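Local atomic coordinates of zinc transport protein ZntB (Vibrio parahaemolyticus RIMD 2210633, PDB entry 3CK6), a protein that probably carries zinc ions across the inner membrane into the cell together with protons, as a homopentamer of the CorA metal ion transporter family. Residues W11-P16 and K132-L137; C36-P41 and I108-I113; D63-S68 and M95-I100. The protein carries 1 engineered substitution. All blocks are in the same frame, centred on the assembly; numbering follows the deposited sequence.

Contact 1 (W11-P16 and K132-L137); sequences WDFSTP and KSLASL
Phe13 turns CG anti to its own carbonyl carbon (chi1 -67°), aiming the ring at the start of the opposite helix. Leu134 and Leu137 meet it with different first torsions: CG of Leu134 is anti to its carbonyl carbon, CG of Leu137 anti to its backbone N (chi1 173°), and so the CD2 methyls of both reach the same ring. Leu134 CD2 lies 3.6 Å from Phe13 CD1, and Leu137 CD2 is 4.0 Å from Phe13 CE1. At the ring edge stands the carbonyl carbon of Lys132. The loop leaving strand 7-12 of the cytoplasmic domain's mixed sheet packs on the N terminus of the long helix 134-161. Ser133 is the N-cap: its OG accepts from Ser136 N at 3.0 Å, an N-H that at a helix start has no carbonyl of a preceding turn to bond to. In the 11-16 segment, Asp12 makes an Asx turn: OD1 takes both the N-H and the hydroxyl of Ser14, helping to bend the chain beyond the strand. No direct hydrogen bond joins the segments, but a water donates to Phe13 O and Lys132 O. Nearer the solvent, the bent aliphatic chain of Lys132 lies along Pro16, its CG 3.5 Å from Pro16 O.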
# COMPACT_ATOMS: atom_id res chain seq x y z
N TRP E 11 17.08 -30.91 25.87
CA TRP E 11 16.60 -32.12 25.21
C TRP E 11 17.49 -32.46 24.03
O TRP E 11 17.98 -31.57 23.34
CB TRP E 11 15.14 -31.97 24.74
CG TRP E 11 14.15 -32.04 25.87
CD1 TRP E 11 13.71 -30.99 26.61
CD2 TRP E 11 13.52 -33.21 26.40
NE1 TRP E 11 12.82 -31.44 27.57
CE2 TRP E 11 12.70 -32.80 27.47
CE3 TRP E 11 13.57 -34.58 26.07
CZ2 TRP E 11 11.92 -33.70 28.22
CZ3 TRP E 11 12.80 -35.47 26.81
CH2 TRP E 11 11.98 -35.02 27.87
N ASP E 12 17.66 -33.75 23.80
CA ASP E 12 18.44 -34.26 22.69
C ASP E 12 17.51 -34.91 21.66
O ASP E 12 16.83 -35.91 21.97
CB ASP E 12 19.50 -35.24 23.20
CG ASP E 12 20.41 -35.76 22.10
OD1 ASP E 12 20.25 -35.38 20.92
OD2 ASP E 12 21.29 -36.58 22.42
N PHE E 13 17.48 -34.34 20.46
CA PHE E 13 16.68 -34.84 19.33
C PHE E 13 17.50 -35.56 18.27
O PHE E 13 17.07 -35.66 17.10
CB PHE E 13 15.95 -33.69 18.64
CG PHE E 13 14.89 -33.04 19.50
CD1 PHE E 13 15.24 -32.04 20.41
CD2 PHE E 13 13.57 -33.45 19.42
CE1 PHE E 13 14.28 -31.45 21.21
CE2 PHE E 13 12.59 -32.84 20.22
CZ PHE E 13 12.95 -31.86 21.11
N SER E 14 18.68 -36.07 18.65
CA SER E 14 19.45 -36.91 17.72
C SER E 14 18.63 -38.11 17.22
O SER E 14 18.68 -38.48 16.04
CB SER E 14 20.75 -37.38 18.36
OG SER E 14 21.60 -36.29 18.68
N THR E 15 17.86 -38.71 18.13
CA THR E 15 17.01 -39.84 17.78
C THR E 15 15.56 -39.35 17.77
O THR E 15 15.26 -38.30 18.37
CB THR E 15 17.19 -41.02 18.77
OG1 THR E 15 16.43 -40.77 19.96
CG2 THR E 15 18.67 -41.23 19.13
N PRO E 16 14.65 -40.09 17.08
CA PRO E 16 13.22 -39.73 17.05
C PRO E 16 12.53 -39.68 18.42
O PRO E 16 11.47 -39.06 18.54
CB PRO E 16 12.60 -40.85 16.21
CG PRO E 16 13.73 -41.37 15.37
CD PRO E 16 14.93 -41.27 16.25
N LYS E 132 9.57 -34.96 17.21
CA LYS E 132 10.58 -35.97 16.92
C LYS E 132 11.86 -35.40 16.28
O LYS E 132 12.75 -36.16 15.92
CB LYS E 132 9.98 -37.09 16.05
CG LYS E 132 8.79 -37.79 16.68
CD LYS E 132 8.78 -39.27 16.31
CE LYS E 132 7.38 -39.75 15.95
NZ LYS E 132 6.28 -39.09 16.71
N SER E 133 11.94 -34.08 16.17
CA SER E 133 13.06 -33.41 15.50
C SER E 133 13.05 -31.93 15.85
O SER E 133 12.03 -31.42 16.33
CB SER E 133 12.95 -33.56 13.98
OG SER E 133 11.91 -32.73 13.47
N LEU E 134 14.17 -31.24 15.61
CA LEU E 134 14.19 -29.79 15.84
C LEU E 134 13.26 -29.07 14.86
O LEU E 134 12.66 -28.07 15.22
CB LEU E 134 15.61 -29.20 15.75
CG LEU E 134 16.67 -29.57 16.79
CD1 LEU E 134 17.95 -28.77 16.55
CD2 LEU E 134 16.19 -29.34 18.21
N ALA E 135 13.17 -29.56 13.62
CA ALA E 135 12.21 -29.00 12.64
C ALA E 135 10.77 -29.05 13.17
O ALA E 135 10.02 -28.05 13.11
CB ALA E 135 12.32 -29.73 11.28
N SER E 136 10.39 -30.19 13.73
CA SER E 136 9.07 -30.34 14.31
C SER E 136 8.90 -29.51 15.58
O SER E 136 7.85 -28.92 15.79
CB SER E 136 8.75 -31.82 14.57
OG SER E 136 7.51 -31.96 15.24
N LEU E 137 9.94 -29.46 16.42
CA LEU E 137 9.91 -28.64 17.62
C LEU E 137 9.58 -27.18 17.32
O LEU E 137 8.72 -26.58 17.98
CB LEU E 137 11.26 -28.75 18.35
CG LEU E 137 11.43 -27.81 19.55
CD1 LEU E 137 10.39 -28.12 20.64
CD2 LEU E 137 12.83 -27.92 20.10
O HOH W 1 15.22 -36.47 15.09

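Contact 2 (C36-P41 and I108-I113); sequences CERLHP and ISTRKI
Strands 32-37 and 106-111 run side by side as a parallel pair in the mixed sheet of the cytoplasmic domain, and this contact holds their C-terminal ends, where 36-41 leaves the sheet through a type I turn from Glu37 to His40. The backbone bonds come first: Cys36 N donates to Ser109 O, Arg111 N donates to Cys36 O at 2.9 Å, and past the strand end Arg38 N still reaches Arg111 O at 2.8 Å.

The charged pair lies on the sheet face that also carries Ile8. Glu37 and Arg111 point the same way and form a side-on, two-nitrogen salt bridge, Arg111 NE to Glu37 OE1 and NH2 to OE2, both at 2.9 Å. Both oxygens lie near the guanidinium plane, yet the two flat groups are turned 68° apart, so each oxygen is met from above the carboxylate plane. With CG in the crowded position between backbone N and carbonyl carbon (chi1 67°) and a bend at chi2, the Arg111 chain lies alongside Glu37. Two waters donate to Glu37 OE1: one also donates to Arg111 O and accepts from Leu39 N, the other also donates to Lys112 O.

Apolar contact is lighter. Small Cys36 suits the opposite face, where it packs against Ile43 of helix 43-49, and Leu39 CD1 lies 3.7 Å from Lys112 CD, both on exposed residues.

Arg38, long enough to cross Thr110 at about a right angle, bends at chi3, and its NH2 donates to Ser97 O; toward Thr110 OG1, which itself bonds Arg99 O, Arg38 NH2 makes only a weak bond of 3.3 Å.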
# COMPACT_ATOMS: atom_id res chain seq x y z
N CYS E 36 16.25 -21.55 27.87
CA CYS E 36 17.02 -20.74 28.84
C CYS E 36 16.30 -19.49 29.38
O CYS E 36 15.41 -18.95 28.73
CB CYS E 36 18.34 -20.27 28.23
SG CYS E 36 19.29 -21.60 27.46
N GLU E 37 16.73 -19.06 30.57
CA GLU E 37 16.32 -17.79 31.17
C GLU E 37 17.12 -16.64 30.55
O GLU E 37 18.33 -16.57 30.71
CB GLU E 37 16.51 -17.82 32.69
CG GLU E 37 15.69 -18.90 33.43
CD GLU E 37 14.23 -18.52 33.67
OE1 GLU E 37 13.69 -17.66 32.93
OE2 GLU E 37 13.61 -19.08 34.61
N ARG E 38 16.44 -15.77 29.83
CA ARG E 38 17.11 -14.67 29.14
C ARG E 38 17.76 -13.66 30.10
O ARG E 38 18.79 -13.07 29.75
CB ARG E 38 16.12 -13.97 28.20
CG ARG E 38 16.70 -12.80 27.41
CD ARG E 38 15.87 -12.52 26.16
NE ARG E 38 14.57 -11.93 26.50
CZ ARG E 38 13.40 -12.53 26.30
NH1 ARG E 38 12.29 -11.89 26.65
NH2 ARG E 38 13.34 -13.76 25.76
N LEU E 39 17.20 -13.50 31.30
CA LEU E 39 17.68 -12.49 32.25
C LEU E 39 18.71 -12.97 33.26
O LEU E 39 19.16 -12.21 34.10
CB LEU E 39 16.51 -11.81 32.99
CG LEU E 39 15.54 -11.01 32.10
CD1 LEU E 39 14.44 -10.37 32.94
CD2 LEU E 39 16.28 -9.94 31.28
N HIS E 40 19.11 -14.23 33.16
CA HIS E 40 20.08 -14.78 34.09
C HIS E 40 21.48 -14.26 33.77
O HIS E 40 21.89 -14.31 32.60
CB HIS E 40 20.05 -16.30 34.01
CG HIS E 40 20.71 -16.97 35.17
ND1 HIS E 40 22.08 -17.06 35.29
CD2 HIS E 40 20.19 -17.58 36.26
CE1 HIS E 40 22.38 -17.69 36.41
NE2 HIS E 40 21.25 -18.03 37.01
N PRO E 41 22.22 -13.78 34.79
CA PRO E 41 23.60 -13.27 34.64
C PRO E 41 24.53 -14.16 33.82
O PRO E 41 25.45 -13.64 33.17
CB PRO E 41 24.13 -13.20 36.09
CG PRO E 41 23.07 -13.85 36.95
CD PRO E 41 21.78 -13.71 36.20
N ILE E 108 18.36 -22.89 20.45
CA ILE E 108 18.44 -22.24 21.75
C ILE E 108 17.29 -21.25 21.83
O ILE E 108 17.21 -20.31 21.04
CB ILE E 108 19.77 -21.46 21.94
CG1 ILE E 108 21.00 -22.35 21.75
CG2 ILE E 108 19.81 -20.77 23.30
CD1 ILE E 108 22.30 -21.51 21.68
N SER E 109 16.38 -21.47 22.78
CA SER E 109 15.29 -20.55 23.01
C SER E 109 15.45 -19.88 24.36
O SER E 109 15.93 -20.50 25.32
CB SER E 109 13.92 -21.24 22.88
OG SER E 109 13.78 -22.27 23.83
N THR E 110 15.05 -18.61 24.44
CA THR E 110 15.23 -17.81 25.64
C THR E 110 13.90 -17.17 26.01
O THR E 110 13.10 -16.81 25.12
CB THR E 110 16.31 -16.69 25.51
OG1 THR E 110 15.86 -15.64 24.63
CG2 THR E 110 17.67 -17.24 25.04
N ARG E 111 13.64 -17.09 27.31
CA ARG E 111 12.39 -16.54 27.80
C ARG E 111 12.65 -15.59 28.96
O ARG E 111 13.69 -15.64 29.62
CB ARG E 111 11.46 -17.69 28.25
CG ARG E 111 11.96 -18.46 29.49
CD ARG E 111 10.91 -18.45 30.55
NE ARG E 111 11.33 -18.96 31.86
CZ ARG E 111 10.91 -20.11 32.38
NH1 ARG E 111 10.08 -20.89 31.68
NH2 ARG E 111 11.33 -20.50 33.58
N LYS E 112 11.68 -14.72 29.22
CA LYS E 112 11.70 -13.88 30.41
C LYS E 112 10.71 -14.47 31.41
O LYS E 112 11.02 -14.66 32.57
CB LYS E 112 11.32 -12.44 30.06
CG LYS E 112 11.14 -11.51 31.31
CD LYS E 112 11.31 -10.06 30.94
CE LYS E 112 9.97 -9.40 30.59
NZ LYS E 112 10.11 -7.90 30.54
N ILE E 113 9.52 -14.78 30.93
CA ILE E 113 8.46 -15.31 31.76
C ILE E 113 7.84 -16.47 31.00
O ILE E 113 7.82 -16.44 29.79
CB ILE E 113 7.39 -14.23 32.02
CG1 ILE E 113 7.20 -13.39 30.74
CG2 ILE E 113 7.85 -13.35 33.13
CD1 ILE E 113 5.78 -13.10 30.39
O HOH W 2 14.71 -14.74 32.40
O HOH W 3 11.76 -16.56 34.03

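Contact 3 (D63-S68 and M95-I100); sequences DESRPS and MLSIRI
Ser65 is the tight point of this contact, a small residue whose CB can settle over one face of the Arg99 guanidinium, 3.2 Å above its plane and displaced from the group's centre. The hydroxyl stands in the crowded position between backbone N and carbonyl carbon (chi1 61°), which puts Ser65 OG 3.1 Å from Arg99 NH2 and 3.3 Å from Ser97 OG. Arg99 and Ser97 are two apart on strand 96-103, so both side chains leave the same face of the sheet. The Arg99 chain runs, extended from CG to NE, alongside Ser97, and NE donates to Ser97 OG at 3.1 Å; the bond is nearly straight (165°) and the oxygen lies in the guanidinium plane, which helps to fix the group's rotation. From another edge Asp63 O approaches Arg99 NH2 to 3.5 Å, while NH1 bonds outside the segments to Leu60 O, at the end of helix 54-60, and Ala62 O, just beyond it.

The solvent side is looser. Asp63 and Glu64 point away from strand 96-103, and Asp63 OD1 stays 6.2 Å from Arg99 NH2. Arg66 also turns away, to a second subunit, where NE forms a salt bridge with Glu224 and NH1 a hydrogen bond with Asn217 of that subunit. The loop thus lies between its own sheet and the pentamer interface.

Backbone carbonyls and the hydroxyl of Ser97 accept from the buried guanidinium, whose charge they probably help to stabilise while holding the loop's start against the sheet; with Arg38 packed against it as well, that help may matter the more.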
# COMPACT_ATOMS: atom_id res chain seq x y z
N ASP E 63 16.99 -5.39 25.83
CA ASP E 63 15.76 -5.03 26.54
C ASP E 63 14.55 -5.04 25.60
O ASP E 63 13.54 -5.70 25.88
CB ASP E 63 15.90 -3.66 27.22
CG ASP E 63 14.72 -3.33 28.13
OD1 ASP E 63 13.98 -4.27 28.52
OD2 ASP E 63 14.53 -2.13 28.47
N GLU E 64 14.66 -4.33 24.48
CA GLU E 64 13.54 -4.16 23.55
C GLU E 64 13.68 -5.13 22.38
O GLU E 64 14.80 -5.55 22.06
CB GLU E 64 13.48 -2.73 23.01
CG GLU E 64 13.60 -1.58 24.06
CD GLU E 64 12.26 -1.05 24.56
OE1 GLU E 64 12.22 0.11 25.06
OE2 GLU E 64 11.23 -1.77 24.47
N SER E 65 12.56 -5.48 21.76
CA SER E 65 12.57 -6.39 20.61
C SER E 65 11.26 -6.26 19.83
O SER E 65 10.25 -5.75 20.36
CB SER E 65 12.76 -7.84 21.07
OG SER E 65 11.68 -8.21 21.93
N ARG E 66 11.29 -6.71 18.58
CA ARG E 66 10.08 -6.94 17.79
C ARG E 66 10.15 -8.34 17.14
O ARG E 66 11.24 -8.85 16.85
CB ARG E 66 9.91 -5.86 16.74
CG ARG E 66 10.96 -5.98 15.61
CD ARG E 66 10.78 -4.88 14.58
NE ARG E 66 9.69 -5.11 13.61
CZ ARG E 66 9.81 -5.80 12.47
NH1 ARG E 66 10.96 -6.39 12.13
NH2 ARG E 66 8.77 -5.90 11.66
N PRO E 67 8.98 -8.99 16.93
CA PRO E 67 9.08 -10.24 16.16
C PRO E 67 9.77 -10.03 14.81
O PRO E 67 9.50 -9.06 14.09
CB PRO E 67 7.62 -10.65 15.95
CG PRO E 67 6.89 -10.02 17.14
CD PRO E 67 7.60 -8.69 17.35
N SER E 68 10.67 -10.96 14.48
CA SER E 68 11.49 -10.81 13.31
C SER E 68 12.28 -12.08 13.05
O SER E 68 12.48 -12.93 13.94
CB SER E 68 12.47 -9.63 13.47
OG SER E 68 13.06 -9.64 14.76
N MSE E 95 2.41 -8.90 25.82
CA MSE E 95 2.90 -10.16 25.29
C MSE E 95 4.37 -10.40 25.57
O MSE E 95 5.17 -9.46 25.56
CB MSE E 95 2.65 -10.22 23.78
CG MSE E 95 1.21 -9.94 23.41
SE MSE E 95 0.95 -10.25 21.51
CE MSE E 95 1.19 -12.15 21.42
N LEU E 96 4.69 -11.66 25.84
CA LEU E 96 6.06 -12.12 26.11
C LEU E 96 6.86 -12.32 24.84
O LEU E 96 6.34 -12.81 23.83
CB LEU E 96 6.04 -13.43 26.89
CG LEU E 96 5.11 -14.58 26.45
CD1 LEU E 96 5.65 -15.43 25.29
CD2 LEU E 96 4.76 -15.48 27.66
N SER E 97 8.15 -11.98 24.91
CA SER E 97 9.06 -12.23 23.80
C SER E 97 9.84 -13.54 24.00
O SER E 97 10.47 -13.74 25.05
CB SER E 97 10.02 -11.06 23.63
OG SER E 97 10.87 -11.32 22.53
N ILE E 98 9.78 -14.41 22.99
CA ILE E 98 10.53 -15.65 22.96
C ILE E 98 11.59 -15.48 21.85
O ILE E 98 11.26 -15.21 20.69
CB ILE E 98 9.63 -16.87 22.63
CG1 ILE E 98 8.55 -17.11 23.70
CG2 ILE E 98 10.51 -18.16 22.36
CD1 ILE E 98 9.08 -17.27 25.11
N ARG E 99 12.86 -15.57 22.23
CA ARG E 99 13.91 -15.29 21.28
C ARG E 99 14.73 -16.55 21.05
O ARG E 99 15.29 -17.15 21.97
CB ARG E 99 14.74 -14.12 21.71
CG ARG E 99 13.83 -12.95 22.16
CD ARG E 99 14.62 -11.78 22.38
NE ARG E 99 13.83 -10.75 23.04
CZ ARG E 99 14.37 -9.75 23.72
NH1 ARG E 99 15.69 -9.69 23.86
NH2 ARG E 99 13.58 -8.85 24.30
N ILE E 100 14.77 -16.94 19.79
CA ILE E 100 15.26 -18.24 19.43
C ILE E 100 16.44 -18.10 18.47
O ILE E 100 16.35 -17.38 17.47
CB ILE E 100 14.14 -19.07 18.72
CG1 ILE E 100 12.93 -19.27 19.63
CG2 ILE E 100 14.71 -20.39 18.12
CD1 ILE E 100 11.81 -19.99 18.93

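From the N terminus, the chain leaves strand 7-12 through residues 11-16, which meet 132-137 much later and close the widest loop, contact 1. Inside it, 36-41 is joined by 108-113 in contact 2, and within that loop 63-68 meets 95-100 in contact 3, so the three nest without crossing. All reach one mixed sheet: contact 1 ties its 7-12 side to helix 134-161, contact 2 pairs two inner strands, and contact 3 fastens the loop after helix 54-60. Contacts 2 and 3 touch through neighbouring strands 106-111 and 96-103 and through Arg38, whose NE is 3.5 Å from Arg99 CZ, whereas contact 1 stands apart, its centre about 21 Å from that of contact 2.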